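PDB 4W8O: luciferase-like enzymeAMP-CoA-ligase from Zophobas atratus, which probably activates carboxylic acids with ATP as an AMP-forming CoA ligase of the ANL family, resembling beetle luciferases although its source is nonluminescent. Local coordinates for residues I35-G40 against S242-A247; Y214-I219 against L234-L239; H221-Y226 against S266-P271. All blocks are in the same frame, centred on the assembly; numbering follows the deposited sequence.

Contact 1 (I35-G40 against S242-A247)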
ATOM      1  N   ILE A  35     -15.312 -10.884   7.796  1.00 42.42           N
ATOM      2  CA  ILE A  35     -14.603  -9.935   8.645  1.00 41.70           C
ATOM      3  C   ILE A  35     -13.686  -9.083   7.776  1.00 39.41           C
ATOM      4  O   ILE A  35     -12.777  -9.602   7.143  1.00 39.36           O
ATOM      5  CB  ILE A  35     -13.732 -10.621   9.729  1.00 42.76           C
ATOM      6  CG1 ILE A  35     -14.551 -11.605  10.582  1.00 45.00           C
ATOM      7  CG2 ILE A  35     -13.076  -9.567  10.617  1.00 41.82           C
ATOM      8  CD1 ILE A  35     -15.711 -10.983  11.337  1.00 45.73           C
ATOM      9  N   CYS A  36     -13.915  -7.775   7.769  1.00 37.72           N
ATOM     10  CA  CYS A  36     -13.095  -6.852   6.981  1.00 36.67           C
ATOM     11  C   CYS A  36     -11.738  -6.585   7.647  1.00 35.84           C
ATOM     12  O   CYS A  36     -10.687  -6.743   7.025  1.00 34.98           O
ATOM     13  CB  CYS A  36     -13.845  -5.533   6.774  1.00 36.21           C
ATOM     14  SG  CYS A  36     -12.912  -4.237   5.930  1.00 36.04           S
ATOM     15  N   GLN A  37     -11.789  -6.186   8.917  1.00 35.77           N
ATOM     16  CA  GLN A  37     -10.620  -5.715   9.648  1.00 34.98           C
ATOM     17  C   GLN A  37     -10.653  -6.154  11.116  1.00 35.71           C
ATOM     18  O   GLN A  37     -11.726  -6.238  11.748  1.00 36.18           O
ATOM     19  CB  GLN A  37     -10.515  -4.184   9.557  1.00 33.98           C
ATOM     20  CG  GLN A  37     -11.754  -3.422  10.011  1.00 34.80           C
ATOM     21  CD  GLN A  37     -11.558  -1.908  10.045  1.00 34.93           C
ATOM     22  OE1 GLN A  37     -10.534  -1.389   9.613  1.00 35.41           O
ATOM     23  NE2 GLN A  37     -12.547  -1.196  10.559  1.00 35.76           N
ATOM     24  N   ILE A  38      -9.461  -6.427  11.640  1.00 35.28           N
ATOM     25  CA  ILE A  38      -9.251  -6.804  13.029  1.00 36.04           C
ATOM     26  C   ILE A  38      -8.111  -5.957  13.598  1.00 35.66           C
ATOM     27  O   ILE A  38      -7.006  -5.963  13.052  1.00 34.15           O
ATOM     28  CB  ILE A  38      -8.859  -8.294  13.172  1.00 37.35           C
ATOM     29  CG1 ILE A  38      -9.954  -9.211  12.612  1.00 38.22           C
ATOM     30  CG2 ILE A  38      -8.589  -8.638  14.637  1.00 38.76           C
ATOM     31  CD1 ILE A  38      -9.645 -10.693  12.757  1.00 39.34           C
ATOM     32  N   ASP A  39      -8.397  -5.241  14.686  1.00 35.87           N
ATOM     33  CA  ASP A  39      -7.372  -4.628  15.519  1.00 36.63           C
ATOM     34  C   ASP A  39      -6.726  -5.685  16.426  1.00 38.16           C
ATOM     35  O   ASP A  39      -7.289  -6.074  17.450  1.00 39.19           O
ATOM     36  CB  ASP A  39      -7.986  -3.516  16.369  1.00 36.95           C
ATOM     37  CG  ASP A  39      -6.942  -2.680  17.086  1.00 37.58           C
ATOM     38  OD1 ASP A  39      -5.905  -3.228  17.518  1.00 38.22           O
ATOM     39  OD2 ASP A  39      -7.170  -1.466  17.235  1.00 37.95           O
ATOM     40  N   GLY A  40      -5.533  -6.132  16.050  1.00 38.52           N
ATOM     41  CA  GLY A  40      -4.795  -7.130  16.823  1.00 40.16           C
ATOM     42  C   GLY A  40      -4.448  -6.728  18.251  1.00 41.56           C
ATOM     43  O   GLY A  40      -4.286  -7.589  19.112  1.00 42.95           O
ATOM     44  N   SER A 242     -11.015 -10.923   1.930  1.00 35.44           N
ATOM     45  CA  SER A 242     -10.106 -11.379   2.966  1.00 35.63           C
ATOM     46  C   SER A 242     -10.133 -10.434   4.162  1.00 35.02           C
ATOM     47  O   SER A 242     -10.808  -9.404   4.141  1.00 35.05           O
ATOM     48  CB  SER A 242      -8.694 -11.455   2.409  1.00 36.00           C
ATOM     49  OG  SER A 242      -8.635 -12.349   1.313  1.00 36.79           O
ATOM     50  N   THR A 243      -9.394 -10.795   5.205  1.00 35.11           N
ATOM     51  CA  THR A 243      -9.359 -10.030   6.443  1.00 34.74           C
ATOM     52  C   THR A 243      -8.005  -9.351   6.595  1.00 33.93           C
ATOM     53  O   THR A 243      -6.968  -9.992   6.438  1.00 34.38           O
ATOM     54  CB  THR A 243      -9.612 -10.952   7.651  1.00 35.81           C
ATOM     55  OG1 THR A 243     -10.905 -11.542   7.520  1.00 36.63           O
ATOM     56  CG2 THR A 243      -9.542 -10.178   8.963  1.00 35.45           C
ATOM     57  N   ARG A 244      -8.025  -8.051   6.892  1.00 33.83           N
ATOM     58  CA  ARG A 244      -6.811  -7.302   7.204  1.00 33.27           C
ATOM     59  C   ARG A 244      -6.644  -7.204   8.719  1.00 34.46           C
ATOM     60  O   ARG A 244      -7.560  -6.754   9.423  1.00 35.07           O
ATOM     61  CB  ARG A 244      -6.875  -5.901   6.598  1.00 32.70           C
ATOM     62  CG  ARG A 244      -5.568  -5.111   6.689  1.00 32.42           C
ATOM     63  CD  ARG A 244      -5.614  -3.839   5.850  1.00 31.95           C
ATOM     64  NE  ARG A 244      -6.700  -2.951   6.273  1.00 31.56           N
ATOM     65  CZ  ARG A 244      -6.658  -2.115   7.308  1.00 31.36           C
ATOM     66  NH1 ARG A 244      -5.568  -2.004   8.059  1.00 32.08           N
ATOM     67  NH2 ARG A 244      -7.716  -1.364   7.590  1.00 31.54           N
ATOM     68  N   VAL A 245      -5.482  -7.627   9.213  1.00 34.22           N
ATOM     69  CA  VAL A 245      -5.145  -7.493  10.631  1.00 34.52           C
ATOM     70  C   VAL A 245      -4.012  -6.477  10.811  1.00 33.57           C
ATOM     71  O   VAL A 245      -3.056  -6.456  10.044  1.00 33.16           O
ATOM     72  CB  VAL A 245      -4.756  -8.853  11.244  1.00 35.64           C
ATOM     73  CG1 VAL A 245      -4.686  -8.760  12.766  1.00 36.33           C
ATOM     74  CG2 VAL A 245      -5.752  -9.931  10.816  1.00 36.15           C
ATOM     75  N   PHE A 246      -4.139  -5.616  11.810  1.00 33.41           N
ATOM     76  CA  PHE A 246      -3.094  -4.644  12.099  1.00 33.23           C
ATOM     77  C   PHE A 246      -2.738  -4.628  13.581  1.00 34.21           C
ATOM     78  O   PHE A 246      -3.521  -5.045  14.433  1.00 34.40           O
ATOM     79  CB  PHE A 246      -3.497  -3.237  11.616  1.00 31.79           C
ATOM     80  CG  PHE A 246      -4.765  -2.718  12.236  1.00 31.87           C
ATOM     81  CD1 PHE A 246      -4.734  -2.042  13.445  1.00 32.18           C
ATOM     82  CD2 PHE A 246      -5.989  -2.912  11.610  1.00 31.75           C
ATOM     83  CE1 PHE A 246      -5.900  -1.571  14.022  1.00 32.40           C
ATOM     84  CE2 PHE A 246      -7.159  -2.442  12.180  1.00 32.18           C
ATOM     85  CZ  PHE A 246      -7.114  -1.775  13.393  1.00 32.61           C
ATOM     86  N   ALA A 247      -1.528  -4.162  13.859  1.00 35.89           N
ATOM     87  CA  ALA A 247      -1.063  -3.918  15.207  1.00 37.31           C
ATOM     88  C   ALA A 247      -0.115  -2.719  15.158  1.00 38.88           C
ATOM     89  O   ALA A 247       0.557  -2.475  14.145  1.00 36.78           O
ATOM     90  CB  ALA A 247      -0.370  -5.150  15.760  1.00 38.64           C
TER
HETATM   91  O   HOH W   1     -10.364  -1.240   6.770  1.00 39.47           O

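Contact 2 (Y214-I219 against L234-L239)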
ATOM      1  N   TYR A 214       0.023 -14.844  -4.114  1.00 44.02           N
ATOM      2  CA  TYR A 214       0.285 -15.117  -2.704  1.00 44.76           C
ATOM      3  C   TYR A 214      -0.979 -15.040  -1.842  1.00 45.83           C
ATOM      4  O   TYR A 214      -1.920 -14.314  -2.149  1.00 45.14           O
ATOM      5  CB  TYR A 214       1.415 -14.231  -2.149  1.00 44.12           C
ATOM      6  CG  TYR A 214       1.202 -12.738  -2.276  1.00 42.71           C
ATOM      7  CD1 TYR A 214       0.454 -12.041  -1.337  1.00 42.24           C
ATOM      8  CD2 TYR A 214       1.774 -12.022  -3.321  1.00 42.23           C
ATOM      9  CE1 TYR A 214       0.264 -10.676  -1.448  1.00 41.84           C
ATOM     10  CE2 TYR A 214       1.583 -10.659  -3.445  1.00 41.56           C
ATOM     11  CZ  TYR A 214       0.827  -9.991  -2.504  1.00 41.02           C
ATOM     12  OH  TYR A 214       0.638  -8.638  -2.605  1.00 40.37           O
ATOM     13  N   ASP A 215      -0.969 -15.809  -0.756  1.00 45.34           N
ATOM     14  CA  ASP A 215      -2.110 -15.966   0.146  1.00 45.80           C
ATOM     15  C   ASP A 215      -2.299 -14.714   1.011  1.00 45.00           C
ATOM     16  O   ASP A 215      -1.356 -14.282   1.677  1.00 45.10           O
ATOM     17  CB  ASP A 215      -1.851 -17.193   1.032  1.00 48.03           C
ATOM     18  CG  ASP A 215      -3.081 -17.663   1.789  1.00 48.65           C
ATOM     19  OD1 ASP A 215      -4.017 -16.869   2.011  1.00 48.91           O
ATOM     20  OD2 ASP A 215      -3.102 -18.844   2.184  1.00 50.14           O
ATOM     21  N   CYS A 216      -3.511 -14.147   0.992  1.00 43.67           N
ATOM     22  CA  CYS A 216      -3.863 -12.951   1.773  1.00 43.29           C
ATOM     23  C   CYS A 216      -5.137 -13.136   2.609  1.00 42.88           C
ATOM     24  O   CYS A 216      -5.698 -12.149   3.089  1.00 40.70           O
ATOM     25  CB  CYS A 216      -4.111 -11.753   0.844  1.00 42.92           C
ATOM     26  SG  CYS A 216      -2.649 -11.003   0.112  1.00 44.96           S
ATOM     27  N   ARG A 217      -5.604 -14.374   2.775  1.00 43.35           N
ATOM     28  CA  ARG A 217      -6.916 -14.611   3.392  1.00 43.85           C
ATOM     29  C   ARG A 217      -7.029 -13.973   4.780  1.00 42.04           C
ATOM     30  O   ARG A 217      -8.063 -13.415   5.142  1.00 41.24           O
ATOM     31  CB  ARG A 217      -7.209 -16.106   3.474  1.00 46.58           C
ATOM     32  CG  ARG A 217      -7.452 -16.762   2.120  1.00 48.46           C
ATOM     33  CD  ARG A 217      -7.505 -18.274   2.243  1.00 50.39           C
ATOM     34  NE  ARG A 217      -6.231 -18.812   2.718  1.00 51.16           N
ATOM     35  CZ  ARG A 217      -6.048 -20.037   3.195  1.00 53.15           C
ATOM     36  NH1 ARG A 217      -7.058 -20.898   3.264  1.00 56.07           N
ATOM     37  NH2 ARG A 217      -4.839 -20.408   3.600  1.00 53.80           N
ATOM     38  N   SER A 218      -5.955 -14.056   5.547  1.00 41.33           N
ATOM     39  CA  SER A 218      -5.858 -13.338   6.803  1.00 40.87           C
ATOM     40  C   SER A 218      -4.435 -12.769   6.947  1.00 39.23           C
ATOM     41  O   SER A 218      -3.495 -13.484   7.321  1.00 38.31           O
ATOM     42  CB  SER A 218      -6.224 -14.268   7.957  1.00 42.60           C
ATOM     43  OG  SER A 218      -6.438 -13.508   9.129  1.00 44.76           O
ATOM     44  N   ILE A 219      -4.289 -11.483   6.628  1.00 36.98           N
ATOM     45  CA  ILE A 219      -2.971 -10.854   6.527  1.00 36.20           C
ATOM     46  C   ILE A 219      -2.751  -9.794   7.609  1.00 34.71           C
ATOM     47  O   ILE A 219      -3.576  -8.906   7.797  1.00 34.16           O
ATOM     48  CB  ILE A 219      -2.708 -10.262   5.118  1.00 35.81           C
ATOM     49  CG1 ILE A 219      -1.302  -9.639   5.055  1.00 35.54           C
ATOM     50  CG2 ILE A 219      -3.766  -9.232   4.730  1.00 35.02           C
ATOM     51  CD1 ILE A 219      -0.825  -9.308   3.655  1.00 35.29           C
ATOM     52  N   LEU A 234      -4.847  -3.033   2.003  1.00 29.76           N
ATOM     53  CA  LEU A 234      -6.271  -2.766   2.165  1.00 30.29           C
ATOM     54  C   LEU A 234      -7.036  -3.090   0.867  1.00 30.98           C
ATOM     55  O   LEU A 234      -8.004  -3.852   0.886  1.00 31.80           O
ATOM     56  CB  LEU A 234      -6.508  -1.314   2.598  1.00 29.91           C
ATOM     57  CG  LEU A 234      -7.972  -0.876   2.802  1.00 31.06           C
ATOM     58  CD1 LEU A 234      -8.092   0.215   3.865  1.00 31.42           C
ATOM     59  CD2 LEU A 234      -8.634  -0.408   1.507  1.00 31.06           C
ATOM     60  N   GLY A 235      -6.598  -2.515  -0.248  1.00 30.20           N
ATOM     61  CA  GLY A 235      -7.219  -2.784  -1.544  1.00 30.99           C
ATOM     62  C   GLY A 235      -7.286  -4.265  -1.887  1.00 30.89           C
ATOM     63  O   GLY A 235      -8.323  -4.763  -2.331  1.00 30.25           O
ATOM     64  N   ARG A 236      -6.171  -4.956  -1.659  1.00 30.73           N
ATOM     65  CA  ARG A 236      -6.035  -6.379  -1.955  1.00 31.84           C
ATOM     66  C   ARG A 236      -6.933  -7.267  -1.081  1.00 31.57           C
ATOM     67  O   ARG A 236      -7.459  -8.260  -1.568  1.00 32.06           O
ATOM     68  CB  ARG A 236      -4.557  -6.802  -1.838  1.00 32.28           C
ATOM     69  CG  ARG A 236      -4.281  -8.291  -1.879  1.00 33.34           C
ATOM     70  CD  ARG A 236      -4.708  -8.946  -3.185  1.00 35.37           C
ATOM     71  NE  ARG A 236      -4.471 -10.390  -3.115  1.00 36.58           N
ATOM     72  CZ  ARG A 236      -5.270 -11.264  -2.503  1.00 37.00           C
ATOM     73  NH1 ARG A 236      -6.396 -10.881  -1.907  1.00 36.42           N
ATOM     74  NH2 ARG A 236      -4.940 -12.543  -2.488  1.00 38.86           N
ATOM     75  N   THR A 237      -7.116  -6.919   0.193  1.00 30.78           N
ATOM     76  CA  THR A 237      -7.987  -7.721   1.057  1.00 31.08           C
ATOM     77  C   THR A 237      -9.464  -7.508   0.718  1.00 31.17           C
ATOM     78  O   THR A 237     -10.261  -8.451   0.784  1.00 32.41           O
ATOM     79  CB  THR A 237      -7.754  -7.463   2.564  1.00 30.75           C
ATOM     80  OG1 THR A 237      -7.967  -6.084   2.869  1.00 29.99           O
ATOM     81  CG2 THR A 237      -6.343  -7.880   2.980  1.00 30.61           C
ATOM     82  N   PHE A 238      -9.831  -6.277   0.369  1.00 30.06           N
ATOM     83  CA  PHE A 238     -11.186  -5.997  -0.111  1.00 30.72           C
ATOM     84  C   PHE A 238     -11.504  -6.837  -1.351  1.00 31.67           C
ATOM     85  O   PHE A 238     -12.598  -7.383  -1.465  1.00 32.17           O
ATOM     86  CB  PHE A 238     -11.358  -4.513  -0.444  1.00 30.21           C
ATOM     87  CG  PHE A 238     -11.875  -3.685   0.695  1.00 30.20           C
ATOM     88  CD1 PHE A 238     -11.072  -3.407   1.798  1.00 29.61           C
ATOM     89  CD2 PHE A 238     -13.157  -3.155   0.656  1.00 30.57           C
ATOM     90  CE1 PHE A 238     -11.545  -2.635   2.844  1.00 29.63           C
ATOM     91  CE2 PHE A 238     -13.637  -2.381   1.700  1.00 30.90           C
ATOM     92  CZ  PHE A 238     -12.833  -2.121   2.796  1.00 30.18           C
ATOM     93  N   LEU A 239     -10.524  -6.961  -2.245  1.00 32.37           N
ATOM     94  CA  LEU A 239     -10.727  -7.544  -3.568  1.00 33.80           C
ATOM     95  C   LEU A 239     -11.389  -8.917  -3.538  1.00 34.96           C
ATOM     96  O   LEU A 239     -12.236  -9.193  -4.382  1.00 35.49           O
ATOM     97  CB  LEU A 239      -9.397  -7.618  -4.331  1.00 34.21           C
ATOM     98  CG  LEU A 239      -9.456  -8.136  -5.778  1.00 35.51           C
ATOM     99  CD1 LEU A 239      -8.428  -7.421  -6.644  1.00 35.67           C
ATOM    100  CD2 LEU A 239      -9.244  -9.640  -5.856  1.00 37.08           C
TER
HETATM  101  O   HOH W   2      -1.873 -11.736  -3.582  1.00 34.67           O
HETATM  102  O   HOH W   3      -6.171 -14.321  -0.576  1.00 48.49           O

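Contact 3 (H221-Y226 against S266-P271)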
ATOM      1  N   HIS A 221      -0.321  -6.718   9.148  1.00 32.52           N
ATOM      2  CA  HIS A 221       0.731  -5.764   8.835  1.00 31.93           C
ATOM      3  C   HIS A 221       0.822  -4.689   9.900  1.00 31.44           C
ATOM      4  O   HIS A 221      -0.079  -4.527  10.721  1.00 31.46           O
ATOM      5  CB  HIS A 221       0.498  -5.145   7.461  1.00 31.47           C
ATOM      6  CG  HIS A 221      -0.610  -4.149   7.438  1.00 31.58           C
ATOM      7  ND1 HIS A 221      -0.388  -2.794   7.333  1.00 32.04           N
ATOM      8  CD2 HIS A 221      -1.948  -4.305   7.541  1.00 32.24           C
ATOM      9  CE1 HIS A 221      -1.545  -2.158   7.358  1.00 32.13           C
ATOM     10  NE2 HIS A 221      -2.506  -3.054   7.487  1.00 32.22           N
ATOM     11  N   PHE A 222       1.926  -3.962   9.872  1.00 31.28           N
ATOM     12  CA  PHE A 222       2.204  -2.918  10.853  1.00 31.56           C
ATOM     13  C   PHE A 222       2.294  -1.535  10.230  1.00 30.57           C
ATOM     14  O   PHE A 222       2.143  -0.541  10.935  1.00 31.65           O
ATOM     15  CB  PHE A 222       3.518  -3.238  11.575  1.00 32.43           C
ATOM     16  CG  PHE A 222       3.530  -4.600  12.215  1.00 33.93           C
ATOM     17  CD1 PHE A 222       2.955  -4.799  13.460  1.00 34.65           C
ATOM     18  CD2 PHE A 222       4.092  -5.682  11.565  1.00 35.00           C
ATOM     19  CE1 PHE A 222       2.943  -6.052  14.046  1.00 35.33           C
ATOM     20  CE2 PHE A 222       4.084  -6.941  12.147  1.00 36.08           C
ATOM     21  CZ  PHE A 222       3.506  -7.124  13.388  1.00 36.40           C
ATOM     22  N   THR A 223       2.566  -1.469   8.928  1.00 30.08           N
ATOM     23  CA  THR A 223       2.752  -0.203   8.228  1.00 29.96           C
ATOM     24  C   THR A 223       1.474   0.609   8.217  1.00 29.28           C
ATOM     25  O   THR A 223       0.386   0.067   8.059  1.00 29.43           O
ATOM     26  CB  THR A 223       3.165  -0.408   6.750  1.00 30.52           C
ATOM     27  OG1 THR A 223       2.357  -1.439   6.155  1.00 29.84           O
ATOM     28  CG2 THR A 223       4.644  -0.777   6.645  1.00 31.63           C
ATOM     29  N   THR A 224       1.625   1.918   8.352  1.00 29.45           N
ATOM     30  CA  THR A 224       0.508   2.853   8.281  1.00 29.08           C
ATOM     31  C   THR A 224       0.126   3.081   6.829  1.00 29.01           C
ATOM     32  O   THR A 224       0.834   2.636   5.917  1.00 28.47           O
ATOM     33  CB  THR A 224       0.883   4.200   8.913  1.00 29.19           C
ATOM     34  OG1 THR A 224       2.023   4.739   8.238  1.00 28.63           O
ATOM     35  CG2 THR A 224       1.197   4.027  10.398  1.00 30.19           C
ATOM     36  N   MET A 225      -0.983   3.791   6.621  1.00 29.86           N
ATOM     37  CA  MET A 225      -1.530   4.024   5.277  1.00 30.45           C
ATOM     38  C   MET A 225      -0.736   5.063   4.490  1.00 29.45           C
ATOM     39  O   MET A 225      -0.975   5.274   3.307  1.00 29.65           O
ATOM     40  CB  MET A 225      -3.008   4.424   5.363  1.00 32.08           C
ATOM     41  CG  MET A 225      -3.919   3.334   5.919  1.00 33.92           C
ATOM     42  SD  MET A 225      -3.987   1.870   4.868  1.00 36.39           S
ATOM     43  CE  MET A 225      -4.742   0.691   5.991  1.00 37.70           C
ATOM     44  N   TYR A 226       0.209   5.718   5.154  1.00 29.47           N
ATOM     45  CA  TYR A 226       1.220   6.527   4.486  1.00 28.93           C
ATOM     46  C   TYR A 226       1.977   5.718   3.428  1.00 28.72           C
ATOM     47  O   TYR A 226       2.298   6.225   2.356  1.00 28.98           O
ATOM     48  CB  TYR A 226       2.203   7.032   5.529  1.00 29.35           C
ATOM     49  CG  TYR A 226       3.399   7.769   4.990  1.00 30.20           C
ATOM     50  CD1 TYR A 226       3.278   9.062   4.498  1.00 31.28           C
ATOM     51  CD2 TYR A 226       4.667   7.185   5.002  1.00 31.30           C
ATOM     52  CE1 TYR A 226       4.378   9.752   4.014  1.00 32.26           C
ATOM     53  CE2 TYR A 226       5.778   7.873   4.536  1.00 32.12           C
ATOM     54  CZ  TYR A 226       5.627   9.155   4.041  1.00 32.97           C
ATOM     55  OH  TYR A 226       6.715   9.849   3.573  1.00 33.79           O
ATOM     56  N   SER A 266      -0.904 -14.927   6.580  1.00 40.84           N
ATOM     57  CA  SER A 266       0.145 -14.086   6.019  1.00 40.16           C
ATOM     58  C   SER A 266       0.544 -12.939   6.930  1.00 38.87           C
ATOM     59  O   SER A 266      -0.173 -12.569   7.859  1.00 39.15           O
ATOM     60  CB  SER A 266      -0.293 -13.491   4.677  1.00 41.57           C
ATOM     61  OG  SER A 266      -1.447 -14.130   4.169  1.00 45.21           O
ATOM     62  N   LEU A 267       1.686 -12.352   6.609  1.00 37.31           N
ATOM     63  CA  LEU A 267       2.184 -11.197   7.312  1.00 36.98           C
ATOM     64  C   LEU A 267       3.119 -10.438   6.383  1.00 35.63           C
ATOM     65  O   LEU A 267       3.954 -11.052   5.713  1.00 35.03           O
ATOM     66  CB  LEU A 267       2.911 -11.660   8.579  1.00 38.04           C
ATOM     67  CG  LEU A 267       4.093 -10.867   9.118  1.00 38.95           C
ATOM     68  CD1 LEU A 267       3.611  -9.540   9.679  1.00 40.48           C
ATOM     69  CD2 LEU A 267       4.790 -11.691  10.191  1.00 40.34           C
ATOM     70  N   PHE A 268       2.965  -9.113   6.309  1.00 34.41           N
ATOM     71  CA  PHE A 268       3.984  -8.286   5.677  1.00 32.87           C
ATOM     72  C   PHE A 268       4.745  -7.512   6.745  1.00 32.62           C
ATOM     73  O   PHE A 268       4.145  -6.933   7.643  1.00 32.47           O
ATOM     74  CB  PHE A 268       3.423  -7.299   4.659  1.00 32.73           C
ATOM     75  CG  PHE A 268       4.435  -6.268   4.243  1.00 32.58           C
ATOM     76  CD1 PHE A 268       5.429  -6.586   3.330  1.00 33.08           C
ATOM     77  CD2 PHE A 268       4.448  -5.011   4.826  1.00 32.38           C
ATOM     78  CE1 PHE A 268       6.392  -5.654   2.979  1.00 33.82           C
ATOM     79  CE2 PHE A 268       5.406  -4.075   4.478  1.00 32.83           C
ATOM     80  CZ  PHE A 268       6.380  -4.397   3.557  1.00 33.87           C
ATOM     81  N   VAL A 269       6.067  -7.500   6.617  1.00 33.05           N
ATOM     82  CA  VAL A 269       6.944  -6.716   7.490  1.00 33.24           C
ATOM     83  C   VAL A 269       8.344  -6.627   6.867  1.00 32.06           C
ATOM     84  O   VAL A 269       8.800  -7.556   6.194  1.00 31.17           O
ATOM     85  CB  VAL A 269       7.009  -7.310   8.920  1.00 34.53           C
ATOM     86  CG1 VAL A 269       7.757  -8.632   8.944  1.00 35.38           C
ATOM     87  CG2 VAL A 269       7.639  -6.325   9.896  1.00 35.84           C
ATOM     88  N   ALA A 270       9.020  -5.509   7.091  1.00 31.73           N
ATOM     89  CA  ALA A 270      10.354  -5.307   6.541  1.00 32.30           C
ATOM     90  C   ALA A 270      11.336  -6.324   7.143  1.00 31.87           C
ATOM     91  O   ALA A 270      11.116  -6.818   8.262  1.00 31.76           O
ATOM     92  CB  ALA A 270      10.814  -3.876   6.778  1.00 32.95           C
ATOM     93  N   PRO A 271      12.403  -6.666   6.398  1.00 31.59           N
ATOM     94  CA  PRO A 271      13.325  -7.713   6.848  1.00 31.98           C
ATOM     95  C   PRO A 271      13.848  -7.539   8.268  1.00 31.70           C
ATOM     96  O   PRO A 271      13.924  -8.510   9.016  1.00 30.50           O
ATOM     97  CB  PRO A 271      14.488  -7.606   5.856  1.00 32.77           C
ATOM     98  CG  PRO A 271      13.867  -7.074   4.616  1.00 33.00           C
ATOM     99  CD  PRO A 271      12.793  -6.133   5.079  1.00 32.50           C
TER
HETATM  100  O   HOH W   4       4.275  -4.146   8.095  1.00 32.00           O

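Contact 1 (I35-G40 against S242-A247)
Over one face of the Phe-246 ring lie the backbone carbonyl oxygen of Ile-38 and CA of Asp-39, both displaced toward the rim; the CA makes a CH-pi contact 3.9 Å from the ring centroid. The second flat group, the guanidinium of Arg-244, has a water in its plane at the edge. Both belong to a parallel pairing of strands 35-39 and 243-246 in the nine-stranded mixed sheet of an AMP-binding fold, with only 11° between the strand directions. The backbone ladder runs from Arg-244 N to the Cys-36 carbonyl, through Ile-38 N to Arg-244 O and Phe-246 N to Ile-38 O, and closes with Gly-40 N to Phe-246 O at 2.8 Å. The first of these is almost straight at the hydrogen.

Phe-246 reaches back over its partner strand because CG sits between the backbone N and the carbonyl carbon (chi1 59°). There CE1 comes 3.4 Å from CG of Asp-39, whose carboxylate is turned 51° from the ring. The acid is held from its own strand end, since OD1 accepts from the backbone N of Asp-41 and of Leu-42. Gln-37 and Arg-244 run side by side on this same face. OE1 and NH2 are joined by the water, which donates to Gln-37 OE1 at 2.9 Å and accepts from Arg-244 NH2 at 2.8 Å, while Gln-37 NE2 hydrogen-bonds to Leu-81 O and Glu-46 OE1. Cys-36 and Gln-37 together face Glu-46 as a classic beta bulge against strand 44-47.

On the opposite face Ile-38 packs on Val-245, and Thr-243 CG2 meets Ile-38 CG1 at 3.8 Å. The Thr-243 hydroxyl, beside its own backbone N, donates from OG1 to Ile-35 O at 2.7 Å, approaching from above the carbonyl plane.

Contact 2 (Y214-I219 against L234-L239)
The backbone of 214-219 passes helix 228-239 on its way into strand 218-221, coming nearest where CA of Cys-216 and CA of Thr-237 are 6.7 Å apart, with no direct hydrogen bond between the two segments. Arg-236 spans the gap, its chain bent at chi2 (62°). CB of Cys-216 lies over one face of the guanidinium, off-centre, 3.5 Å from Arg-236 NH2, and SG of Cys-216 rests along the arginine at CG and CZ. Two waters complete the join: one donates to Tyr-214 O and accepts from Arg-236 NE at 3.0 Å, the other accepts from Cys-216 N and from Arg-236 NH2. The charge itself is met by a salt bridge from NH1 to Asp-240. An alanine at Arg-236 would remove the guanidinium and would probably leave both waters poorly held and Cys-216 without its flat cover. Further along, the methyls Ile-219 CG2 and Thr-237 CG2 meet at 3.4 Å, a close fit for two methyl groups. Helix 228-239 thus seats on the strand it follows, within the beta-alpha-beta unit of strand 218-221, this helix and strand 243-246.

Contact 3 (H221-Y226 against S266-P271)
Phe-222 follows strand 218-221 at the carboxyl end of the parallel run of the nine-stranded mixed sheet, and from there its side chain crosses to neighbouring strand 266-268 and the residues just beyond. From CB, CG is set anti to the carbonyl carbon (chi1 -56°), which carries the CD2-CE2 side of the ring toward the other segment. There CD2 reaches CG2 of Val-269 at 4.0 Å, with Phe-268 O about as near. One atom farther out, CE2 makes the tightest of these apolar contacts, 3.6 Å from CD1 of Leu-267. The two side chains cross obliquely, whereas Phe-222 and Val-269 lie alongside each other and point the same way. Thr-255 of helix 252-262 touches both Phe-222 and Leu-267, extending the apolar cluster.

Thr-223 works on the next side chain: its methyl CG2 stands at the edge of the Phe-268 ring, near the ring plane, 4.0 Å from CE2. Its hydroxyl hydrogen-bonds with His-221 ND1 and Thr-229 OG1, which is consistent with a fixed rotation of the methyl. No direct hydrogen bond links the segments; instead a single water accepts from Phe-222 N at 3.0 Å and donates to Phe-268 O at 2.8 Å.

All three contacts meet on one sheet, with strand 218-221 lying between 243-246 and 266-268. Contacts 1 and 2 have centres 10 Å apart and are joined by a probable hydrogen bond from Val-245 N to Ile-219 O, 2.7 Å. Contact 3 continues the same ladder, with His-221 N 2.9 Å from Val-245 O, and His-221 NE2 also pairs with Arg-244 NH1. Between contacts 2 and 3, Ser-266 OG lies 2.5 Å from Asp-215 O. Contacts 2 and 3 both border the pocket holding a polyether, probably from the crystallisation liquor: the nearest atoms of the Tyr-214 and Phe-268 side chains are about 3 Å and about 4 Å from it.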